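Local coordinates for peptidase S15/CocE/NonD (Thaumarchaeota archaeon SCGC AB-539-E09, PDB 4PF1), which acts as a serine aminopeptidase of the S15/CocE/NonD family with an alpha/beta-hydrolase fold, probably removing residues from the amino-terminal end of peptides, at residues A180-A185 with Q357-H362; M287-G292 with V319-G324. All coordinates share one frame; numbering follows the deposited sequence.

Contact 1: A180-A185 with Q357-H362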
loop_
_atom_site.group_PDB
_atom_site.type_symbol
_atom_site.label_atom_id
_atom_site.label_comp_id
_atom_site.label_asym_id
_atom_site.label_seq_id
_atom_site.Cartn_x
_atom_site.Cartn_y
_atom_site.Cartn_z
ATOM N N ALA A 180 12.523 -41.683 7.710
ATOM C CA ALA A 180 12.028 -40.598 8.578
ATOM C C ALA A 180 10.772 -39.946 8.008
ATOM O O ALA A 180 10.529 -40.033 6.806
ATOM C CB ALA A 180 13.112 -39.537 8.764
ATOM N N VAL A 181 9.987 -39.264 8.869
ATOM C CA VAL A 181 8.788 -38.521 8.453
ATOM C C VAL A 181 8.740 -37.144 9.142
ATOM O O VAL A 181 9.150 -37.013 10.298
ATOM C CB VAL A 181 7.447 -39.290 8.658
ATOM C CG1 VAL A 181 7.268 -40.401 7.625
ATOM C CG2 VAL A 181 7.310 -39.825 10.080
ATOM N N VAL A 182 8.240 -36.121 8.421
ATOM C CA VAL A 182 8.069 -34.770 8.958
ATOM C C VAL A 182 6.608 -34.308 8.680
ATOM O O VAL A 182 6.360 -33.570 7.717
ATOM C CB VAL A 182 9.129 -33.746 8.438
ATOM C CG1 VAL A 182 8.976 -32.395 9.135
ATOM C CG2 VAL A 182 10.553 -34.271 8.614
ATOM N N PRO A 183 5.619 -34.756 9.493
ATOM C CA PRO A 183 4.238 -34.312 9.251
ATOM C C PRO A 183 3.969 -32.906 9.826
ATOM O O PRO A 183 4.104 -32.685 11.033
ATOM C CB PRO A 183 3.392 -35.394 9.931
ATOM C CG PRO A 183 4.273 -35.977 10.987
ATOM C CD PRO A 183 5.707 -35.653 10.666
ATOM N N PHE A 184 3.639 -31.947 8.941
ATOM C CA PHE A 184 3.293 -30.568 9.314
ATOM C C PHE A 184 1.792 -30.425 9.448
ATOM O O PHE A 184 1.056 -30.986 8.635
ATOM C CB PHE A 184 3.780 -29.562 8.252
ATOM C CG PHE A 184 5.264 -29.354 8.082
ATOM C CD1 PHE A 184 6.004 -30.176 7.238
ATOM C CD2 PHE A 184 5.892 -28.244 8.633
ATOM C CE1 PHE A 184 7.363 -29.935 7.012
ATOM C CE2 PHE A 184 7.254 -28.009 8.417
ATOM C CZ PHE A 184 7.979 -28.854 7.605
ATOM N N ALA A 185 1.328 -29.672 10.461
ATOM C CA ALA A 185 -0.089 -29.321 10.684
ATOM C C ALA A 185 -1.071 -30.378 10.109
ATOM O O ALA A 185 -1.975 -30.033 9.346
ATOM C CB ALA A 185 -0.366 -27.968 10.050
ATOM N N GLN A 357 16.280 -30.047 8.240
ATOM C CA GLN A 357 17.311 -30.555 7.327
ATOM C C GLN A 357 18.366 -31.426 8.076
ATOM O O GLN A 357 18.601 -32.543 7.619
ATOM C CB GLN A 357 17.973 -29.427 6.514
ATOM C CG GLN A 357 18.713 -29.915 5.249
ATOM C CD GLN A 357 17.873 -30.786 4.323
ATOM O OE1 GLN A 357 16.690 -30.525 4.061
ATOM N NE2 GLN A 357 18.484 -31.830 3.785
ATOM N N PRO A 358 18.919 -31.027 9.261
ATOM C CA PRO A 358 19.866 -31.926 9.957
ATOM C C PRO A 358 19.201 -33.229 10.423
ATOM O O PRO A 358 19.858 -34.268 10.433
ATOM C CB PRO A 358 20.356 -31.083 11.141
ATOM C CG PRO A 358 20.088 -29.673 10.743
ATOM C CD PRO A 358 18.803 -29.742 9.977
ATOM N N PHE A 359 17.890 -33.180 10.763
ATOM C CA PHE A 359 17.100 -34.366 11.128
ATOM C C PHE A 359 17.086 -35.346 9.944
ATOM O O PHE A 359 17.450 -36.510 10.106
ATOM C CB PHE A 359 15.659 -33.956 11.525
ATOM C CG PHE A 359 14.660 -35.085 11.673
ATOM C CD1 PHE A 359 14.598 -35.834 12.844
ATOM C CD2 PHE A 359 13.752 -35.371 10.659
ATOM C CE1 PHE A 359 13.659 -36.862 12.989
ATOM C CE2 PHE A 359 12.817 -36.402 10.803
ATOM C CZ PHE A 359 12.778 -37.141 11.966
ATOM N N LEU A 360 16.714 -34.846 8.743
ATOM C CA LEU A 360 16.648 -35.639 7.513
ATOM C C LEU A 360 18.028 -36.122 7.074
ATOM O O LEU A 360 18.172 -37.294 6.730
ATOM C CB LEU A 360 15.989 -34.836 6.371
ATOM C CG LEU A 360 14.517 -34.435 6.561
ATOM C CD1 LEU A 360 14.082 -33.462 5.488
ATOM C CD2 LEU A 360 13.599 -35.659 6.576
ATOM N N ASP A 361 19.046 -35.230 7.100
ATOM C CA ASP A 361 20.410 -35.566 6.684
ATOM C C ASP A 361 21.010 -36.693 7.527
ATOM O O ASP A 361 21.723 -37.534 6.982
ATOM C CB ASP A 361 21.324 -34.332 6.716
ATOM C CG ASP A 361 21.085 -33.353 5.580
ATOM O OD1 ASP A 361 20.733 -33.805 4.465
ATOM O OD2 ASP A 361 21.312 -32.142 5.785
ATOM N N HIS A 362 20.689 -36.743 8.838
ATOM C CA HIS A 362 21.199 -37.801 9.709
ATOM C C HIS A 362 20.644 -39.182 9.317
ATOM O O HIS A 362 21.418 -40.128 9.207
ATOM C CB HIS A 362 20.909 -37.512 11.193
ATOM C CG HIS A 362 21.170 -38.693 12.082
ATOM N ND1 HIS A 362 22.446 -39.199 12.252
ATOM C CD2 HIS A 362 20.296 -39.482 12.750
ATOM C CE1 HIS A 362 22.314 -40.260 13.034
ATOM N NE2 HIS A 362 21.040 -40.463 13.369
#
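F359 lays the CD2-CE2-CZ side of its ring against strand residues A180, V181 and V182. The methyl CB of A180 stands 3.8 Å from F359 CE2, and the carbonyl O of V181 lies equally near that carbon, both meeting the ring obliquely. V182 adds its CG2 branch, 3.8 Å from F359 CE2; the two side chains slide past each other in opposite directions. In F359, CG stands anti to the backbone N (chi1 169°) on a bond that already points toward the strand. L360 leaves its backbone at a tangent to the strand, yet its CD2 methyl arrives 3.9 Å from V182 CG2, on a crossing course, and a looser 4.5 Å from A180 CB. V182 CG2 is therefore shared by F359 and L360. Apart from V181 O against the ring, the contacts are apolar; the segments bury 174 Å² together. An alanine in place of F359 would probably open a gap beside A180 CB, V182 CG2 and V181 O, with L360 CD2 left to meet V182 from this segment. Within the helix, Q357 NE2 donates to D361 OD1 from above the carboxylate plane. The segment axes run nearly antiparallel, at 158°, with a closest approach of 9.2 Å, as for a helix laid on a sheet. Helix 347-365 thus covers one face of the central alpha/beta-hydrolase sheet, where strand 178-184 runs between strands 154-160 and 287-292; L360 also touches A156, and V182 touches M356.

Contact 2: M287-G292 with V319-G324; sequences MLIVGG and VHFVLG
V319 meets I289 through its CG1 methyl, 3.8 Å from I289 CD1, on the face of the sheet that also carries M287 and F321. The first backbone hydrogen bond between the strands is that of H320: its N donates to M287 O, and its O in turn accepts the N-H of I289. The H320 side chain turns to the other face, where its CB lies 3.7 Å from L288 CD1, while M287 O sits at the edge of the imidazole, near its plane. F321 returns to the face of I289. Its CG is anti to the backbone N, and CD1 comes 3.7 Å from I289 O, obliquely to the ring. V322 makes two nearly straight bonds: its N reaches I289 O at 2.7 Å, and its O accepts G291 N at an N-H...O angle of 174°. Its CG2 packs 3.8 Å from L288 CD1, so that this one leucine methyl bridges H320 and V322. L323 brings CD1 to 3.7 Å from G291 O, beside G291, where a CB would come tight against F321 CE1. G324 closes the series, its N bonded to G291 O. One-to-one pairing from M287-V319 to G292-G324, with a segment angle of 20°, identifies adjacent parallel strands. They belong to a beta-alpha-beta unit whose connecting helix 301-309 covers the I289 and F321 face, with L305 against I289 and Y306 meeting the F321 ring at about 15° between planes. Across the sheet, F351 of helix 347-365 touches L288, V290 and V322, while strands 178-184 and 375-379 flank the pair.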
loop_
_atom_site.group_PDB
_atom_site.type_symbol
_atom_site.label_atom_id
_atom_site.label_comp_id
_atom_site.label_asym_id
_atom_site.label_seq_id
_atom_site.Cartn_x
_atom_site.Cartn_y
_atom_site.Cartn_z
ATOM N N MET A 287 9.935 -39.533 13.768
ATOM C CA MET A 287 8.916 -38.539 13.461
ATOM C C MET A 287 9.263 -37.172 14.025
ATOM O O MET A 287 9.611 -37.048 15.203
ATOM C CB MET A 287 7.566 -39.007 14.034
ATOM C CG MET A 287 6.356 -38.416 13.341
ATOM S SD MET A 287 4.793 -39.033 14.035
ATOM C CE MET A 287 4.951 -40.802 13.706
ATOM N N LEU A 288 9.120 -36.142 13.190
ATOM C CA LEU A 288 9.297 -34.750 13.575
ATOM C C LEU A 288 7.948 -34.042 13.389
ATOM O O LEU A 288 7.626 -33.589 12.286
ATOM C CB LEU A 288 10.429 -34.091 12.748
ATOM C CG LEU A 288 10.825 -32.639 13.106
ATOM C CD1 LEU A 288 11.413 -32.544 14.513
ATOM C CD2 LEU A 288 11.825 -32.091 12.102
ATOM N N ILE A 289 7.124 -34.035 14.449
ATOM C CA ILE A 289 5.789 -33.432 14.408
ATOM C C ILE A 289 5.922 -31.912 14.497
ATOM O O ILE A 289 6.475 -31.393 15.466
ATOM C CB ILE A 289 4.847 -34.003 15.510
ATOM C CG1 ILE A 289 4.905 -35.553 15.555
ATOM C CG2 ILE A 289 3.410 -33.500 15.299
ATOM C CD1 ILE A 289 4.416 -36.180 16.863
ATOM N N VAL A 290 5.434 -31.209 13.468
ATOM C CA VAL A 290 5.534 -29.754 13.376
ATOM C C VAL A 290 4.144 -29.129 13.454
ATOM O O VAL A 290 3.336 -29.276 12.531
ATOM C CB VAL A 290 6.286 -29.307 12.091
ATOM C CG1 VAL A 290 6.748 -27.862 12.204
ATOM C CG2 VAL A 290 7.465 -30.226 11.784
ATOM N N GLY A 291 3.882 -28.448 14.563
ATOM C CA GLY A 291 2.617 -27.769 14.808
ATOM C C GLY A 291 2.761 -26.264 14.913
ATOM O O GLY A 291 3.849 -25.754 15.190
ATOM N N GLY A 292 1.656 -25.562 14.688
ATOM C CA GLY A 292 1.596 -24.110 14.767
ATOM C C GLY A 292 0.638 -23.629 15.834
ATOM O O GLY A 292 -0.483 -24.139 15.940
ATOM N N VAL A 319 10.304 -39.826 18.454
ATOM C CA VAL A 319 9.331 -38.726 18.382
ATOM C C VAL A 319 9.901 -37.388 18.897
ATOM O O VAL A 319 10.450 -37.315 19.996
ATOM C CB VAL A 319 7.997 -39.088 19.102
ATOM C CG1 VAL A 319 6.966 -37.973 18.957
ATOM C CG2 VAL A 319 7.428 -40.398 18.577
ATOM N N HIS A 320 9.728 -36.331 18.084
ATOM C CA HIS A 320 10.090 -34.948 18.397
ATOM C C HIS A 320 8.912 -34.040 18.062
ATOM O O HIS A 320 8.305 -34.198 17.003
ATOM C CB HIS A 320 11.338 -34.506 17.619
ATOM C CG HIS A 320 12.527 -35.390 17.816
ATOM N ND1 HIS A 320 13.443 -35.151 18.823
ATOM C CD2 HIS A 320 12.918 -36.479 17.116
ATOM C CE1 HIS A 320 14.358 -36.099 18.705
ATOM N NE2 HIS A 320 14.081 -36.924 17.693
ATOM N N PHE A 321 8.582 -33.097 18.957
ATOM C CA PHE A 321 7.480 -32.162 18.736
ATOM C C PHE A 321 7.995 -30.727 18.648
ATOM O O PHE A 321 8.695 -30.260 19.546
ATOM C CB PHE A 321 6.416 -32.302 19.845
ATOM C CG PHE A 321 5.247 -31.340 19.806
ATOM C CD1 PHE A 321 4.563 -31.094 18.619
ATOM C CD2 PHE A 321 4.778 -30.746 20.973
ATOM C CE1 PHE A 321 3.475 -30.218 18.589
ATOM C CE2 PHE A 321 3.684 -29.876 20.944
ATOM C CZ PHE A 321 3.040 -29.617 19.753
ATOM N N VAL A 322 7.662 -30.043 17.544
ATOM C CA VAL A 322 8.035 -28.649 17.302
ATOM C C VAL A 322 6.754 -27.819 17.233
ATOM O O VAL A 322 5.861 -28.132 16.447
ATOM C CB VAL A 322 8.918 -28.469 16.029
ATOM C CG1 VAL A 322 9.303 -27.003 15.829
ATOM C CG2 VAL A 322 10.166 -29.343 16.091
ATOM N N LEU A 323 6.653 -26.787 18.086
ATOM C CA LEU A 323 5.497 -25.898 18.145
ATOM C C LEU A 323 5.956 -24.453 17.915
ATOM O O LEU A 323 6.553 -23.836 18.803
ATOM C CB LEU A 323 4.775 -26.068 19.502
ATOM C CG LEU A 323 3.408 -25.389 19.695
ATOM C CD1 LEU A 323 2.391 -25.841 18.640
ATOM C CD2 LEU A 323 2.866 -25.689 21.065
ATOM N N GLY A 324 5.745 -23.966 16.694
ATOM C CA GLY A 324 6.158 -22.626 16.284
ATOM C C GLY A 324 5.054 -21.582 16.305
ATOM O O GLY A 324 3.877 -21.926 16.447
#

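In the fold
Both contacts are buried and use the same central sheet, their centres about 10 Å apart. Contact 2 lies within it, joining two strands by backbone hydrogen bonds and burying 543 Å²; contact 1 lies between sheet and helix, relies on apolar side-chain contacts and buries about a third as much. Strands 178-184 and 287-292 link them directly: V181 O is 3.0 Å from L288 N and A185 N is 2.9 Å from V290 O, both probable hydrogen bonds. Helix 347-365 also spans both, since F359 touches L288. In sequence, contact 2 is nested inside the loop that contact 1 closes.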